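Local coordinates for DUF72 domain-containing protein (Thermotoga maritima, PDB 1VPQ), which is of unknown function but folds as a TIM-type beta/alpha barrel of the DUF72 family, at residues A[14-19]-A[260-265]; A[129-134]-A[159-164]; A[199-204]-A[247-252]. All blocks are in the same frame, centred on the assembly; numbering follows the deposited sequence.

Contact 1. Residues A[14-19]-A[260-265]; sequences VYVGTS and INALQF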
loop_
_atom_site.group_PDB
_atom_site.type_symbol
_atom_site.label_atom_id
_atom_site.label_comp_id
_atom_site.label_asym_id
_atom_site.label_seq_id
_atom_site.Cartn_x
_atom_site.Cartn_y
_atom_site.Cartn_z
ATOM N N VAL A 14 4.450 12.800 7.357
ATOM C CA VAL A 14 4.284 12.026 6.128
ATOM C C VAL A 14 5.338 10.920 6.100
ATOM O O VAL A 14 6.515 11.200 6.253
ATOM C CB VAL A 14 4.413 12.904 4.874
ATOM C CG1 VAL A 14 4.458 12.047 3.619
ATOM C CG2 VAL A 14 3.267 13.897 4.795
ATOM N N TYR A 15 4.905 9.674 5.924
ATOM C CA TYR A 15 5.824 8.526 5.800
ATOM C C TYR A 15 5.867 8.000 4.373
ATOM O O TYR A 15 4.891 7.425 3.888
ATOM C CB TYR A 15 5.397 7.360 6.698
ATOM C CG TYR A 15 5.305 7.665 8.168
ATOM C CD1 TYR A 15 4.194 8.317 8.690
ATOM C CD2 TYR A 15 6.311 7.270 9.044
ATOM C CE1 TYR A 15 4.089 8.585 10.052
ATOM C CE2 TYR A 15 6.224 7.538 10.403
ATOM C CZ TYR A 15 5.108 8.194 10.906
ATOM O OH TYR A 15 5.014 8.464 12.264
ATOM N N VAL A 16 7.003 8.173 3.711
ATOM C CA VAL A 16 7.206 7.579 2.386
ATOM C C VAL A 16 8.068 6.305 2.469
ATOM O O VAL A 16 9.067 6.243 3.204
ATOM C CB VAL A 16 7.784 8.591 1.357
ATOM C CG1 VAL A 16 9.106 9.177 1.834
ATOM C CG2 VAL A 16 7.945 7.944 -0.041
ATOM N N GLY A 17 7.647 5.294 1.715
ATOM C CA GLY A 17 8.401 4.064 1.547
ATOM C C GLY A 17 8.013 3.372 0.252
ATOM O O GLY A 17 7.440 3.994 -0.643
ATOM N N THR A 18 8.341 2.086 0.160
ATOM C CA THR A 18 8.021 1.263 -1.007
ATOM C C THR A 18 7.170 0.045 -0.633
ATOM O O THR A 18 7.029 -0.302 0.541
ATOM C CB THR A 18 9.295 0.743 -1.674
ATOM O OG1 THR A 18 10.107 0.121 -0.675
ATOM C CG2 THR A 18 10.073 1.884 -2.353
ATOM N N SER A 19 6.602 -0.596 -1.651
ATOM C CA SER A 19 5.860 -1.840 -1.459
ATOM C C SER A 19 6.850 -2.988 -1.496
ATOM O O SER A 19 7.286 -3.412 -2.569
ATOM C CB SER A 19 4.793 -2.036 -2.536
ATOM O OG SER A 19 3.760 -1.081 -2.407
ATOM N N ILE A 260 14.027 4.363 -6.355
ATOM C CA ILE A 260 14.521 5.617 -6.947
ATOM C C ILE A 260 13.508 6.740 -6.755
ATOM O O ILE A 260 13.830 7.781 -6.174
ATOM C CB ILE A 260 14.872 5.456 -8.462
ATOM C CG1 ILE A 260 16.129 4.598 -8.622
ATOM C CG2 ILE A 260 15.114 6.817 -9.132
ATOM C CD1 ILE A 260 16.431 4.163 -10.051
ATOM N N ASN A 261 12.286 6.522 -7.222
ATOM C CA ASN A 261 11.230 7.519 -7.102
ATOM C C ASN A 261 10.877 7.850 -5.649
ATOM O O ASN A 261 10.596 9.011 -5.320
ATOM C CB ASN A 261 9.962 7.078 -7.851
ATOM C CG ASN A 261 10.129 7.084 -9.367
ATOM O OD1 ASN A 261 9.421 6.369 -10.069
ATOM N ND2 ASN A 261 11.055 7.893 -9.875
ATOM N N ALA A 262 10.880 6.839 -4.785
ATOM C CA ALA A 262 10.542 7.051 -3.377
ATOM C C ALA A 262 11.604 7.915 -2.699
ATOM O O ALA A 262 11.290 8.756 -1.846
ATOM C CB ALA A 262 10.377 5.714 -2.652
ATOM N N LEU A 263 12.854 7.691 -3.087
ATOM C CA LEU A 263 13.987 8.495 -2.621
ATOM C C LEU A 263 13.948 9.929 -3.158
ATOM O O LEU A 263 14.344 10.863 -2.456
ATOM C CB LEU A 263 15.311 7.843 -3.017
ATOM C CG LEU A 263 15.702 6.549 -2.299
ATOM C CD1 LEU A 263 16.837 5.887 -3.024
ATOM C CD2 LEU A 263 16.081 6.809 -0.846
ATOM N N GLN A 264 13.500 10.091 -4.405
ATOM C CA GLN A 264 13.320 11.419 -4.996
ATOM C C GLN A 264 12.226 12.158 -4.258
ATOM O O GLN A 264 12.364 13.327 -3.926
ATOM C CB GLN A 264 12.939 11.314 -6.469
ATOM C CG GLN A 264 14.065 10.929 -7.385
ATOM C CD GLN A 264 13.569 10.594 -8.775
ATOM O OE1 GLN A 264 13.016 9.527 -9.011
ATOM N NE2 GLN A 264 13.770 11.504 -9.703
ATOM N N PHE A 265 11.135 11.450 -4.007
ATOM C CA PHE A 265 9.993 11.993 -3.276
ATOM C C PHE A 265 10.365 12.367 -1.839
ATOM O O PHE A 265 9.973 13.423 -1.340
ATOM C CB PHE A 265 8.865 10.957 -3.268
ATOM C CG PHE A 265 7.527 11.520 -2.916
ATOM C CD1 PHE A 265 6.743 12.116 -3.887
ATOM C CD2 PHE A 265 7.050 11.438 -1.627
ATOM C CE1 PHE A 265 5.512 12.624 -3.583
ATOM C CE2 PHE A 265 5.822 11.949 -1.306
ATOM C CZ PHE A 265 5.046 12.549 -2.289
#
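In this TIM-type beta/alpha barrel the last helix packs against the first strand, and Val16 and Thr18 of strand 13-18 meet Ala262 and Phe265 of helix 257-270 in a contact without a cross-segment hydrogen bond. The two short segments run nearly antiparallel, their axes 8.0 Å apart and 165° between their directions. Val16 carries the strand side. Its CG2 stands anti to the backbone N, with CG1 in the crowded position at chi1 58°, and it is CG2 that does the touching: it lies 3.9 Å from the carbonyl O of Ala262, and at the same 3.9 Å CG2 of Val16 meets CD2 of Phe265. With CG anti to its own backbone N (chi1 -163°), the Phe265 ring offers that CD2 corner to the valine obliquely. Ala262 is the second helix residue to touch the strand. Its CB points at the strand and rests 3.9 Å from Thr18 CG2 and 4.0 Å from the carbonyl O of Gly17. Thr18 thus presents its methyl to the helix, while its OG1 bonds to the carbonyl O of Gly20. CB of Ala262 also lies 4.2 Å from Val16 CG2, methyl to methyl. The CA atoms of Gly17 and Ala262, the nearest pair across the segments, are 6.1 Å apart. Every touching residue is buried. Strand 245-250 is the sheet neighbour of strand 13-18, and its Phe250 also touches Ala262. Helix 226-240 lies against Phe265 through Val236, and further along helix 257-270 Lys266 and Leu269 extend the cover over Val16.

Contact 2. Residues A[129-134]-A[159-164]; sequences FSFKFS and YSWDRE. With SO4 (sulfate ion), chain C.
Ser160 OG is gripped by two groups: it accepts the backbone N-H of Phe133 at 3.0 Å in an almost straight bond (177° at the hydrogen), and it is also hydrogen-bonded to His158 ND1. The contact joins two loops of the beta/alpha barrel, each running from a strand to the following helix: 129-134 leads into helix 135-147 and 159-164 into helix 164-173. Trp161 of the second loop forms an aromatic cluster with Phe131 and Phe133. Its NE1 donates to Phe131 O at 3.1 Å; the oxygen is in the indole plane, but the donor stands above the carbonyl plane, 55° out of it. Phe133 CA sits over the centre of one face of the six-membered indole ring, 3.7 Å from its centroid in a CH-pi contact, and the Phe133 ring turns its edge toward that face at 74°. The Phe131 ring is nearly parallel to the indole but slid aside, with little overlap. Phe156 stacks on Trp161, and helix 135-147 supplies Asn137, Val138 and Leu141 around it. At the surface the guanidinium of the exposed Arg163 lies flat on Phe133 in an off-centre cation-pi contact, while its NH2 forms a salt bridge with Glu165. Arg163 CD sits over the centre of the Phe133 ring, 3.5 Å from its centroid.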
loop_
_atom_site.group_PDB
_atom_site.type_symbol
_atom_site.label_atom_id
_atom_site.label_comp_id
_atom_site.label_asym_id
_atom_site.label_seq_id
_atom_site.Cartn_x
_atom_site.Cartn_y
_atom_site.Cartn_z
ATOM N N PHE A 129 -9.533 -5.436 -10.522
ATOM C CA PHE A 129 -10.308 -4.809 -11.598
ATOM C C PHE A 129 -11.729 -5.360 -11.656
ATOM O O PHE A 129 -12.681 -4.613 -11.884
ATOM C CB PHE A 129 -9.604 -5.047 -12.932
ATOM C CG PHE A 129 -10.168 -4.251 -14.073
ATOM C CD1 PHE A 129 -9.948 -2.889 -14.157
ATOM C CD2 PHE A 129 -10.904 -4.869 -15.075
ATOM C CE1 PHE A 129 -10.463 -2.155 -15.208
ATOM C CE2 PHE A 129 -11.420 -4.139 -16.131
ATOM C CZ PHE A 129 -11.200 -2.780 -16.199
ATOM N N SER A 130 -11.851 -6.667 -11.432
ATOM C CA SER A 130 -13.139 -7.378 -11.445
ATOM C C SER A 130 -14.109 -6.991 -10.324
ATOM O O SER A 130 -15.293 -7.272 -10.419
ATOM C CB SER A 130 -12.896 -8.881 -11.357
ATOM O OG SER A 130 -12.182 -9.180 -10.173
ATOM N N PHE A 131 -13.605 -6.390 -9.255
ATOM C CA PHE A 131 -14.455 -5.862 -8.184
ATOM C C PHE A 131 -15.087 -4.566 -8.675
ATOM O O PHE A 131 -14.382 -3.584 -8.898
ATOM C CB PHE A 131 -13.613 -5.606 -6.933
ATOM C CG PHE A 131 -14.413 -5.296 -5.686
ATOM C CD1 PHE A 131 -15.261 -6.239 -5.130
ATOM C CD2 PHE A 131 -14.259 -4.086 -5.031
ATOM C CE1 PHE A 131 -15.969 -5.979 -3.967
ATOM C CE2 PHE A 131 -14.961 -3.820 -3.859
ATOM C CZ PHE A 131 -15.822 -4.775 -3.334
ATOM N N LYS A 132 -16.405 -4.577 -8.846
ATOM C CA LYS A 132 -17.152 -3.436 -9.384
ATOM C C LYS A 132 -18.158 -2.879 -8.382
ATOM O O LYS A 132 -18.622 -3.580 -7.490
ATOM C CB LYS A 132 -17.920 -3.834 -10.650
ATOM C CG LYS A 132 -17.076 -4.402 -11.780
ATOM C CD LYS A 132 -17.981 -5.030 -12.840
ATOM C CE LYS A 132 -17.241 -5.313 -14.148
ATOM N NZ LYS A 132 -15.828 -5.786 -13.929
ATOM N N PHE A 133 -18.502 -1.610 -8.562
ATOM C CA PHE A 133 -19.503 -0.962 -7.731
ATOM C C PHE A 133 -20.858 -1.634 -7.934
ATOM O O PHE A 133 -21.404 -1.637 -9.046
ATOM C CB PHE A 133 -19.619 0.528 -8.052
ATOM C CG PHE A 133 -20.628 1.240 -7.203
ATOM C CD1 PHE A 133 -21.973 1.215 -7.533
ATOM C CD2 PHE A 133 -20.237 1.906 -6.058
ATOM C CE1 PHE A 133 -22.912 1.855 -6.743
ATOM C CE2 PHE A 133 -21.170 2.544 -5.262
ATOM C CZ PHE A 133 -22.515 2.522 -5.610
ATOM N N SER A 134 -21.384 -2.206 -6.857
ATOM C CA SER A 134 -22.724 -2.794 -6.845
ATOM C C SER A 134 -23.219 -2.765 -5.416
ATOM O O SER A 134 -22.439 -2.550 -4.495
ATOM C CB SER A 134 -22.717 -4.234 -7.374
ATOM O OG SER A 134 -22.062 -5.112 -6.473
ATOM N N TYR A 159 -13.197 1.604 -12.463
ATOM C CA TYR A 159 -13.733 2.960 -12.627
ATOM C C TYR A 159 -15.108 3.197 -11.962
ATOM O O TYR A 159 -15.365 4.276 -11.420
ATOM C CB TYR A 159 -13.805 3.322 -14.126
ATOM C CG TYR A 159 -14.950 2.662 -14.872
ATOM C CD1 TYR A 159 -14.863 1.332 -15.300
ATOM C CD2 TYR A 159 -16.124 3.361 -15.141
ATOM C CE1 TYR A 159 -15.910 0.725 -15.974
ATOM C CE2 TYR A 159 -17.178 2.758 -15.809
ATOM C CZ TYR A 159 -17.071 1.437 -16.223
ATOM O OH TYR A 159 -18.123 0.834 -16.887
ATOM N N SER A 160 -15.976 2.182 -12.011
ATOM C CA SER A 160 -17.341 2.243 -11.470
ATOM C C SER A 160 -17.438 2.775 -10.035
ATOM O O SER A 160 -18.504 3.230 -9.608
ATOM C CB SER A 160 -17.977 0.851 -11.528
ATOM O OG SER A 160 -17.212 -0.098 -10.806
ATOM N N TRP A 161 -16.329 2.697 -9.300
ATOM C CA TRP A 161 -16.281 3.098 -7.899
ATOM C C TRP A 161 -16.103 4.604 -7.658
ATOM O O TRP A 161 -16.329 5.071 -6.541
ATOM C CB TRP A 161 -15.157 2.340 -7.181
ATOM C CG TRP A 161 -15.454 0.890 -6.924
ATOM C CD1 TRP A 161 -14.962 -0.183 -7.610
ATOM C CD2 TRP A 161 -16.291 0.352 -5.891
ATOM N NE1 TRP A 161 -15.450 -1.344 -7.080
ATOM C CE2 TRP A 161 -16.272 -1.047 -6.027
ATOM C CE3 TRP A 161 -17.070 0.923 -4.871
ATOM C CZ2 TRP A 161 -16.992 -1.891 -5.183
ATOM C CZ3 TRP A 161 -17.783 0.083 -4.030
ATOM C CH2 TRP A 161 -17.738 -1.310 -4.192
ATOM N N ASP A 162 -15.683 5.363 -8.670
ATOM C CA ASP A 162 -15.416 6.805 -8.475
ATOM C C ASP A 162 -16.697 7.638 -8.528
ATOM O O ASP A 162 -16.911 8.413 -9.465
ATOM C CB ASP A 162 -14.385 7.349 -9.479
ATOM C CG ASP A 162 -14.134 8.852 -9.302
ATOM O OD1 ASP A 162 -13.988 9.290 -8.149
ATOM O OD2 ASP A 162 -14.104 9.598 -10.306
ATOM N N ARG A 163 -17.527 7.479 -7.501
ATOM C CA ARG A 163 -18.819 8.151 -7.421
ATOM C C ARG A 163 -19.079 8.550 -5.968
ATOM O O ARG A 163 -18.474 8.001 -5.057
ATOM C CB ARG A 163 -19.938 7.244 -7.959
ATOM C CG ARG A 163 -19.983 5.854 -7.335
ATOM C CD ARG A 163 -21.010 4.956 -8.007
ATOM N NE ARG A 163 -22.373 5.466 -7.881
ATOM C CZ ARG A 163 -23.437 4.989 -8.530
ATOM N NH1 ARG A 163 -23.328 3.966 -9.368
ATOM N NH2 ARG A 163 -24.626 5.544 -8.334
ATOM N N GLU A 164 -19.974 9.503 -5.756
ATOM C CA GLU A 164 -20.119 10.109 -4.432
ATOM C C GLU A 164 -20.495 9.099 -3.357
ATOM O O GLU A 164 -19.973 9.141 -2.251
ATOM C CB GLU A 164 -21.140 11.251 -4.457
ATOM C CG GLU A 164 -21.141 12.111 -3.185
ATOM C CD GLU A 164 -19.736 12.567 -2.751
ATOM O OE1 GLU A 164 -18.914 12.952 -3.621
ATOM O OE2 GLU A 164 -19.455 12.533 -1.531
HETATM S S SO4 C . -5.834 -6.492 -11.317
HETATM O O1 SO4 C . -5.136 -7.016 -10.147
HETATM O O2 SO4 C . -5.955 -7.520 -12.336
HETATM O O3 SO4 C . -7.178 -6.078 -10.943
HETATM O O4 SO4 C . -5.114 -5.351 -11.868
#

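Contact 3. Residues A[199-204]-A[247-252]; sequences YAYFRF and YVFFNN. With SO4 (sulfate ion), chain B.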
loop_
_atom_site.group_PDB
_atom_site.type_symbol
_atom_site.label_atom_id
_atom_site.label_comp_id
_atom_site.label_asym_id
_atom_site.label_seq_id
_atom_site.Cartn_x
_atom_site.Cartn_y
_atom_site.Cartn_z
ATOM N N TYR A 199 -6.612 9.988 8.274
ATOM C CA TYR A 199 -5.368 9.524 7.671
ATOM C C TYR A 199 -5.489 9.549 6.150
ATOM O O TYR A 199 -6.573 9.333 5.599
ATOM C CB TYR A 199 -5.026 8.108 8.149
ATOM C CG TYR A 199 -4.711 8.072 9.621
ATOM C CD1 TYR A 199 -3.443 8.393 10.081
ATOM C CD2 TYR A 199 -5.694 7.759 10.559
ATOM C CE1 TYR A 199 -3.149 8.387 11.442
ATOM C CE2 TYR A 199 -5.412 7.750 11.927
ATOM C CZ TYR A 199 -4.135 8.065 12.358
ATOM O OH TYR A 199 -3.833 8.062 13.705
ATOM N N ALA A 200 -4.379 9.852 5.482
ATOM C CA ALA A 200 -4.273 9.703 4.023
ATOM C C ALA A 200 -3.339 8.549 3.701
ATOM O O ALA A 200 -2.412 8.259 4.454
ATOM C CB ALA A 200 -3.768 10.974 3.378
ATOM N N TYR A 201 -3.603 7.905 2.569
ATOM C CA TYR A 201 -2.837 6.765 2.108
ATOM C C TYR A 201 -2.692 6.884 0.593
ATOM O O TYR A 201 -3.694 6.905 -0.111
ATOM C CB TYR A 201 -3.569 5.476 2.483
ATOM C CG TYR A 201 -2.720 4.206 2.499
ATOM C CD1 TYR A 201 -2.143 3.699 1.335
ATOM C CD2 TYR A 201 -2.529 3.500 3.678
ATOM C CE1 TYR A 201 -1.390 2.522 1.359
ATOM C CE2 TYR A 201 -1.786 2.337 3.713
ATOM C CZ TYR A 201 -1.222 1.843 2.553
ATOM O OH TYR A 201 -0.476 0.680 2.603
ATOM N N PHE A 202 -1.458 6.972 0.097
ATOM C CA PHE A 202 -1.215 7.074 -1.347
ATOM C C PHE A 202 -0.508 5.844 -1.848
ATOM O O PHE A 202 0.427 5.375 -1.206
ATOM C CB PHE A 202 -0.333 8.274 -1.683
ATOM C CG PHE A 202 -0.955 9.583 -1.358
ATOM C CD1 PHE A 202 -1.045 10.014 -0.036
ATOM C CD2 PHE A 202 -1.448 10.398 -2.365
ATOM C CE1 PHE A 202 -1.626 11.241 0.276
ATOM C CE2 PHE A 202 -2.029 11.621 -2.061
ATOM C CZ PHE A 202 -2.117 12.043 -0.734
ATOM N N ARG A 203 -0.928 5.347 -3.010
ATOM C CA ARG A 203 -0.207 4.272 -3.680
ATOM C C ARG A 203 0.066 4.626 -5.142
ATOM O O ARG A 203 -0.854 4.943 -5.875
ATOM C CB ARG A 203 -0.976 2.959 -3.572
ATOM C CG ARG A 203 -1.111 2.449 -2.137
ATOM C CD ARG A 203 -1.611 1.020 -2.119
ATOM N NE ARG A 203 -0.554 0.047 -2.395
ATOM C CZ ARG A 203 -0.695 -1.057 -3.129
ATOM N NH1 ARG A 203 -1.835 -1.340 -3.733
ATOM N NH2 ARG A 203 0.337 -1.873 -3.289
ATOM N N PHE A 204 1.338 4.574 -5.543
ATOM C CA PHE A 204 1.756 4.903 -6.906
ATOM C C PHE A 204 2.284 3.661 -7.611
ATOM O O PHE A 204 3.301 3.101 -7.215
ATOM C CB PHE A 204 2.835 5.991 -6.892
ATOM C CG PHE A 204 2.456 7.230 -6.103
ATOM C CD1 PHE A 204 1.194 7.801 -6.220
ATOM C CD2 PHE A 204 3.377 7.837 -5.265
ATOM C CE1 PHE A 204 0.857 8.946 -5.495
ATOM C CE2 PHE A 204 3.048 8.987 -4.540
ATOM C CZ PHE A 204 1.789 9.536 -4.656
ATOM N N TYR A 247 0.551 8.168 4.576
ATOM C CA TYR A 247 1.421 7.057 4.191
ATOM C C TYR A 247 1.486 6.974 2.682
ATOM O O TYR A 247 0.467 6.824 2.017
ATOM C CB TYR A 247 0.917 5.733 4.780
ATOM C CG TYR A 247 0.501 5.879 6.218
ATOM C CD1 TYR A 247 1.437 6.168 7.207
ATOM C CD2 TYR A 247 -0.834 5.763 6.591
ATOM C CE1 TYR A 247 1.053 6.334 8.527
ATOM C CE2 TYR A 247 -1.223 5.924 7.904
ATOM C CZ TYR A 247 -0.280 6.210 8.871
ATOM O OH TYR A 247 -0.679 6.373 10.190
ATOM N N VAL A 248 2.694 7.061 2.146
ATOM C CA VAL A 248 2.896 7.137 0.708
ATOM C C VAL A 248 3.802 5.985 0.297
ATOM O O VAL A 248 4.922 5.867 0.785
ATOM C CB VAL A 248 3.544 8.483 0.313
ATOM C CG1 VAL A 248 3.654 8.611 -1.196
ATOM C CG2 VAL A 248 2.757 9.673 0.903
ATOM N N PHE A 249 3.315 5.127 -0.586
ATOM C CA PHE A 249 4.109 3.980 -1.047
ATOM C C PHE A 249 4.208 3.962 -2.558
ATOM O O PHE A 249 3.227 4.258 -3.241
ATOM C CB PHE A 249 3.501 2.664 -0.550
ATOM C CG PHE A 249 3.414 2.572 0.946
ATOM C CD1 PHE A 249 4.498 2.126 1.692
ATOM C CD2 PHE A 249 2.257 2.952 1.614
ATOM C CE1 PHE A 249 4.429 2.057 3.075
ATOM C CE2 PHE A 249 2.184 2.883 3.006
ATOM C CZ PHE A 249 3.277 2.432 3.728
ATOM N N PHE A 250 5.399 3.608 -3.059
ATOM C CA PHE A 250 5.673 3.444 -4.496
ATOM C C PHE A 250 5.740 1.973 -4.842
ATOM O O PHE A 250 6.469 1.211 -4.207
ATOM C CB PHE A 250 7.005 4.088 -4.889
ATOM C CG PHE A 250 6.931 5.568 -5.074
ATOM C CD1 PHE A 250 6.919 6.413 -3.974
ATOM C CD2 PHE A 250 6.873 6.116 -6.342
ATOM C CE1 PHE A 250 6.853 7.781 -4.131
ATOM C CE2 PHE A 250 6.808 7.485 -6.510
ATOM C CZ PHE A 250 6.799 8.321 -5.393
ATOM N N ASN A 251 5.010 1.594 -5.885
ATOM C CA ASN A 251 4.761 0.201 -6.206
ATOM C C ASN A 251 5.384 -0.226 -7.529
ATOM O O ASN A 251 5.292 -1.393 -7.910
ATOM C CB ASN A 251 3.241 -0.033 -6.251
ATOM C CG ASN A 251 2.865 -1.482 -6.036
ATOM O OD1 ASN A 251 3.538 -2.215 -5.307
ATOM N ND2 ASN A 251 1.782 -1.907 -6.668
ATOM N N ASN A 252 5.991 0.727 -8.230
ATOM C CA ASN A 252 6.645 0.471 -9.515
ATOM C C ASN A 252 8.018 -0.128 -9.289
ATOM O O ASN A 252 9.023 0.440 -9.688
ATOM C CB ASN A 252 6.733 1.752 -10.356
ATOM C CG ASN A 252 7.421 2.903 -9.630
ATOM O OD1 ASN A 252 7.174 3.147 -8.452
ATOM N ND2 ASN A 252 8.269 3.632 -10.345
HETATM S S SO4 B . -1.179 -3.849 -6.429
HETATM O O1 SO4 B . -2.351 -2.990 -6.288
HETATM O O2 SO4 B . -1.573 -5.170 -6.906
HETATM O O3 SO4 B . -0.279 -3.234 -7.393
HETATM O O4 SO4 B . -0.538 -4.008 -5.128
#
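The Phe250 ring receives the edge of Phe204 on one face: CD2 of Phe204 lies 3.5 Å from CZ of Phe250, offset toward the rim, and the planes stand at 69°. At the edge of Phe250, in its plane, is Asn252 OD1, and Phe250 CE1 in turn lies in the plane of the Phe204 ring. Val248 CG1, anti to its backbone N (chi1 -175°), approaches CE2 of Phe204 obliquely. On the other side of the sheet Tyr201 and Phe249 meet obliquely at 38°, with the hydroxyl OH of Tyr201 3.5 Å from CE2 of Phe249; that hydroxyl is hydrogen-bonded to Glu54 and Thr82. Tyr247 CB lies over one face of the Tyr201 ring, toward its rim. Strands 199-204 and 245-250 are parallel neighbours in the TIM-type barrel sheet. Phe202, Phe204, Val248 and Phe250 point to the side where helices 226-240 and 257-270 pack, and Tyr201, Arg203, Tyr247 and Phe249 to the opposite side. Five backbone bonds alternate between the strands, from Tyr247 N to Ala200 O at the start to Asn251 N to Phe204 O (2.6 Å) at the end. Near that end the Arg203 guanidinium holds a sulfate, probably from the crystallisation liquor: NH2 donates to O4 at 3.0 Å, in the guanidinium plane, and NH1 to O1 at 3.1 Å. Glu155 and Glu54 form salt bridges with the same guanidinium, and Lys84, Arg157 and Tyr220 also bind the sulfate. Asn251 ND2, hydrogen-bonded to His205 ND1, comes within 2.6 Å of sulfate O3.

Contacts 1 and 3 are neighbours, their centres 8 Å apart. Strand 13-18 lies beside strand 245-250, and the bonds Tyr15 O to Val248 N (2.8 Å) and Gly17 N to Val248 O (2.9 Å) probably join them, so the first and last strands of the barrel meet. Contacts 2 and 3 are both nested inside the loop of chain closed by contact 1, contact 2 coming first; its loops lie about 28 Å from contact 1, centre to centre, on the opposite side of the chain's centre, and about 20 Å from contact 3. Contact 1 thus joins the two ends of the chain, contact 3 pairs the neighbouring strands 199-204 and 245-250, and contact 2 ties two loops after strands 120-126 and 152-155.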